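Local coordinates for PfEMP1 variant 2 of strain MC (Plasmodium falciparum, PDB 3C64), which probably binds a host cell-surface receptor, the fragment here being the MC179 portion of its cysteine-rich interdomain region, a CD36-binding, alpha-helical module, at residues Ser6-Phe11 with Leu132-Phe137. Numbering follows the deposited sequence.
Sequences SYNAFF and LYTKGF
The ring of Phe11 carries the methyl group of Thr134 over one face, with CG2 3.8 Å from the ring centroid and 21° off the normal, a CH-pi contact displaced toward the CD2 side of the rim. Two further aromatic rings meet Phe11 at its far end. Its CZ lies 3.3 Å from CE2 of Tyr133, rim against rim, neither ring overlying the other. CE1 of Phe11 reaches CZ of Phe137 at 3.9 Å, in an oblique pairing. Within 132-137 the cluster is tied together as well: CB of Phe137 sits over one face of Tyr133, while the backbone carbonyl carbon of Thr134 lies in plane at the edge of the Phe137 ring. Phe11 reaches this group because its CG stands anti to the backbone N (chi1 169°), sending the ring from the start of helix 7-28 toward helix 130-136. The two short segments cross at 99°, their axes 11.0 Å apart, a spacing bridged by side chains. Beside the aromatic cluster, OD1 of Asn8 approaches OG1 of Thr134 to 3.4 Å; Thr134 OG1 has a weak hydrogen bond to Gly131 O. Trp63 and Ile66 of helix 47-72 pack on Phe11 too, and Leu95 of the second subunit packs on Tyr133. Thr134 thus turns its methyl to the Phe11 ring and its hydroxyl toward Asn8, and the contact illustrates how nearly perpendicular helical segments can be joined by apolar and aromatic packing.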
ATOM      1  N   SER A   6     -11.757  13.348  16.379  1.00 26.34           N
ATOM      2  CA  SER A   6     -10.307  13.317  16.242  1.00 27.72           C
ATOM      3  C   SER A   6      -9.937  13.782  14.848  1.00 26.62           C
ATOM      4  O   SER A   6     -10.636  13.467  13.886  1.00 27.68           O
ATOM      5  CB  SER A   6      -9.764  11.899  16.482  1.00 29.60           C
ATOM      6  OG  SER A   6     -10.114  11.010  15.436  1.00 33.87           O
ATOM      7  N   TYR A   7      -8.838  14.522  14.744  1.00 26.89           N
ATOM      8  CA  TYR A   7      -8.367  15.038  13.461  1.00 26.47           C
ATOM      9  C   TYR A   7      -8.011  13.955  12.468  1.00 25.35           C
ATOM     10  O   TYR A   7      -8.118  14.161  11.266  1.00 25.37           O
ATOM     11  CB  TYR A   7      -7.190  15.986  13.657  1.00 28.11           C
ATOM     12  CG  TYR A   7      -7.609  17.263  14.332  1.00 34.42           C
ATOM     13  CD1 TYR A   7      -7.793  17.307  15.716  1.00 36.60           C
ATOM     14  CD2 TYR A   7      -7.891  18.414  13.589  1.00 35.02           C
ATOM     15  CE1 TYR A   7      -8.254  18.456  16.347  1.00 38.69           C
ATOM     16  CE2 TYR A   7      -8.352  19.573  14.211  1.00 38.56           C
ATOM     17  CZ  TYR A   7      -8.534  19.583  15.593  1.00 40.73           C
ATOM     18  OH  TYR A   7      -9.014  20.707  16.232  1.00 43.82           O
ATOM     19  N   ASN A   8      -7.603  12.796  12.970  1.00 24.76           N
ATOM     20  CA  ASN A   8      -7.259  11.686  12.097  1.00 25.89           C
ATOM     21  C   ASN A   8      -8.516  11.146  11.435  1.00 24.53           C
ATOM     22  O   ASN A   8      -8.530  10.917  10.233  1.00 25.34           O
ATOM     23  CB  ASN A   8      -6.543  10.573  12.866  1.00 26.48           C
ATOM     24  CG  ASN A   8      -5.133  10.953  13.252  1.00 28.94           C
ATOM     25  OD1 ASN A   8      -4.453  11.677  12.527  1.00 30.70           O
ATOM     26  ND2 ASN A   8      -4.681  10.464  14.400  1.00 33.34           N
ATOM     27  N   ALA A   9      -9.577  10.980  12.216  1.00 22.09           N
ATOM     28  CA  ALA A   9     -10.830  10.475  11.684  1.00 20.26           C
ATOM     29  C   ALA A   9     -11.441  11.501  10.738  1.00 19.80           C
ATOM     30  O   ALA A   9     -11.976  11.154   9.685  1.00 20.36           O
ATOM     31  CB  ALA A   9     -11.785  10.156  12.816  1.00 19.97           C
ATOM     32  N   PHE A  10     -11.347  12.768  11.120  1.00 18.25           N
ATOM     33  CA  PHE A  10     -11.871  13.862  10.325  1.00 17.66           C
ATOM     34  C   PHE A  10     -11.153  14.049   8.974  1.00 19.17           C
ATOM     35  O   PHE A  10     -11.785  14.352   7.950  1.00 20.46           O
ATOM     36  CB  PHE A  10     -11.803  15.152  11.142  1.00 18.28           C
ATOM     37  CG  PHE A  10     -11.945  16.391  10.320  1.00 16.65           C
ATOM     38  CD1 PHE A  10     -13.189  16.836   9.934  1.00 17.33           C
ATOM     39  CD2 PHE A  10     -10.820  17.076   9.882  1.00 16.46           C
ATOM     40  CE1 PHE A  10     -13.313  17.940   9.120  1.00 21.51           C
ATOM     41  CE2 PHE A  10     -10.935  18.185   9.066  1.00 19.75           C
ATOM     42  CZ  PHE A  10     -12.180  18.620   8.681  1.00 17.95           C
ATOM     43  N   PHE A  11      -9.831  13.926   8.991  1.00 19.62           N
ATOM     44  CA  PHE A  11      -9.012  14.080   7.799  1.00 18.04           C
ATOM     45  C   PHE A  11      -9.481  13.170   6.673  1.00 18.55           C
ATOM     46  O   PHE A  11      -9.707  13.620   5.543  1.00 20.05           O
ATOM     47  CB  PHE A  11      -7.551  13.768   8.132  1.00 17.89           C
ATOM     48  CG  PHE A  11      -6.666  13.636   6.921  1.00 18.41           C
ATOM     49  CD1 PHE A  11      -6.073  14.758   6.349  1.00 18.17           C
ATOM     50  CD2 PHE A  11      -6.442  12.392   6.339  1.00 16.24           C
ATOM     51  CE1 PHE A  11      -5.277  14.642   5.215  1.00 17.78           C
ATOM     52  CE2 PHE A  11      -5.645  12.265   5.204  1.00 18.05           C
ATOM     53  CZ  PHE A  11      -5.061  13.391   4.641  1.00 18.02           C
ATOM     54  N   LEU A 132       0.655   7.056   9.131  1.00 20.47           N
ATOM     55  CA  LEU A 132       1.861   7.344   8.369  1.00 20.01           C
ATOM     56  C   LEU A 132       1.649   8.453   7.365  1.00 18.90           C
ATOM     57  O   LEU A 132       2.586   9.180   7.035  1.00 19.29           O
ATOM     58  CB  LEU A 132       2.396   6.089   7.666  1.00 20.24           C
ATOM     59  CG  LEU A 132       2.983   5.024   8.596  1.00 20.21           C
ATOM     60  CD1 LEU A 132       3.390   3.773   7.803  1.00 17.45           C
ATOM     61  CD2 LEU A 132       4.163   5.623   9.354  1.00 17.01           C
ATOM     62  N   TYR A 133       0.427   8.580   6.862  1.00 17.81           N
ATOM     63  CA  TYR A 133       0.164   9.626   5.898  1.00 16.42           C
ATOM     64  C   TYR A 133       0.007  10.977   6.588  1.00 18.49           C
ATOM     65  O   TYR A 133       0.666  11.951   6.220  1.00 18.37           O
ATOM     66  CB  TYR A 133      -1.092   9.306   5.028  1.00 14.61           C
ATOM     67  CG  TYR A 133      -1.285  10.409   4.019  1.00 15.60           C
ATOM     68  CD1 TYR A 133      -0.770  10.286   2.736  1.00 14.28           C
ATOM     69  CD2 TYR A 133      -1.961  11.585   4.338  1.00 15.93           C
ATOM     70  CE1 TYR A 133      -0.907  11.300   1.801  1.00 14.83           C
ATOM     71  CE2 TYR A 133      -2.080  12.626   3.425  1.00 15.46           C
ATOM     72  CZ  TYR A 133      -1.549  12.479   2.156  1.00 16.79           C
ATOM     73  OH  TYR A 133      -1.648  13.510   1.232  1.00 15.66           O
ATOM     74  N   THR A 134      -0.849  11.033   7.603  1.00 20.12           N
ATOM     75  CA  THR A 134      -1.096  12.280   8.314  1.00 20.67           C
ATOM     76  C   THR A 134       0.155  12.798   9.029  1.00 22.85           C
ATOM     77  O   THR A 134       0.259  13.986   9.347  1.00 22.13           O
ATOM     78  CB  THR A 134      -2.297  12.145   9.257  1.00 19.19           C
ATOM     79  OG1 THR A 134      -2.105  11.005  10.102  1.00 19.55           O
ATOM     80  CG2 THR A 134      -3.580  11.973   8.456  1.00 18.30           C
ATOM     81  N   LYS A 135       1.108  11.901   9.268  1.00 24.19           N
ATOM     82  CA  LYS A 135       2.351  12.289   9.922  1.00 27.63           C
ATOM     83  C   LYS A 135       3.383  12.768   8.904  1.00 25.81           C
ATOM     84  O   LYS A 135       4.210  13.644   9.211  1.00 25.44           O
ATOM     85  CB  LYS A 135       2.911  11.125  10.742  1.00 31.88           C
ATOM     86  CG  LYS A 135       4.212  11.441  11.461  1.00 42.22           C
ATOM     87  CD  LYS A 135       4.709  10.244  12.254  1.00 48.74           C
ATOM     88  CE  LYS A 135       6.011  10.560  12.973  1.00 52.39           C
ATOM     89  NZ  LYS A 135       6.511   9.395  13.755  1.00 55.09           N
ATOM     90  N   GLY A 136       3.342  12.219   7.680  1.00 25.19           N
ATOM     91  CA  GLY A 136       4.364  12.559   6.714  1.00 22.59           C
ATOM     92  C   GLY A 136       3.953  13.434   5.522  1.00 23.76           C
ATOM     93  O   GLY A 136       4.848  13.955   4.849  1.00 25.13           O
ATOM     94  N   PHE A 137       2.671  13.637   5.256  1.00 22.08           N
ATOM     95  CA  PHE A 137       2.297  14.446   4.086  1.00 22.17           C
ATOM     96  C   PHE A 137       2.669  15.910   4.215  1.00 23.31           C
ATOM     97  O   PHE A 137       2.784  16.630   3.221  1.00 22.64           O
ATOM     98  CB  PHE A 137       0.831  14.327   3.763  1.00 20.94           C
ATOM     99  CG  PHE A 137      -0.133  15.155   4.572  1.00 19.00           C
ATOM    100  CD1 PHE A 137      -0.892  16.156   3.978  1.00 18.66           C
ATOM    101  CD2 PHE A 137      -0.289  14.914   5.941  1.00 19.56           C
ATOM    102  CE1 PHE A 137      -1.805  16.896   4.731  1.00 18.30           C
ATOM    103  CE2 PHE A 137      -1.217  15.635   6.683  1.00 19.07           C
ATOM    104  CZ  PHE A 137      -1.980  16.629   6.074  1.00 18.26           C
TER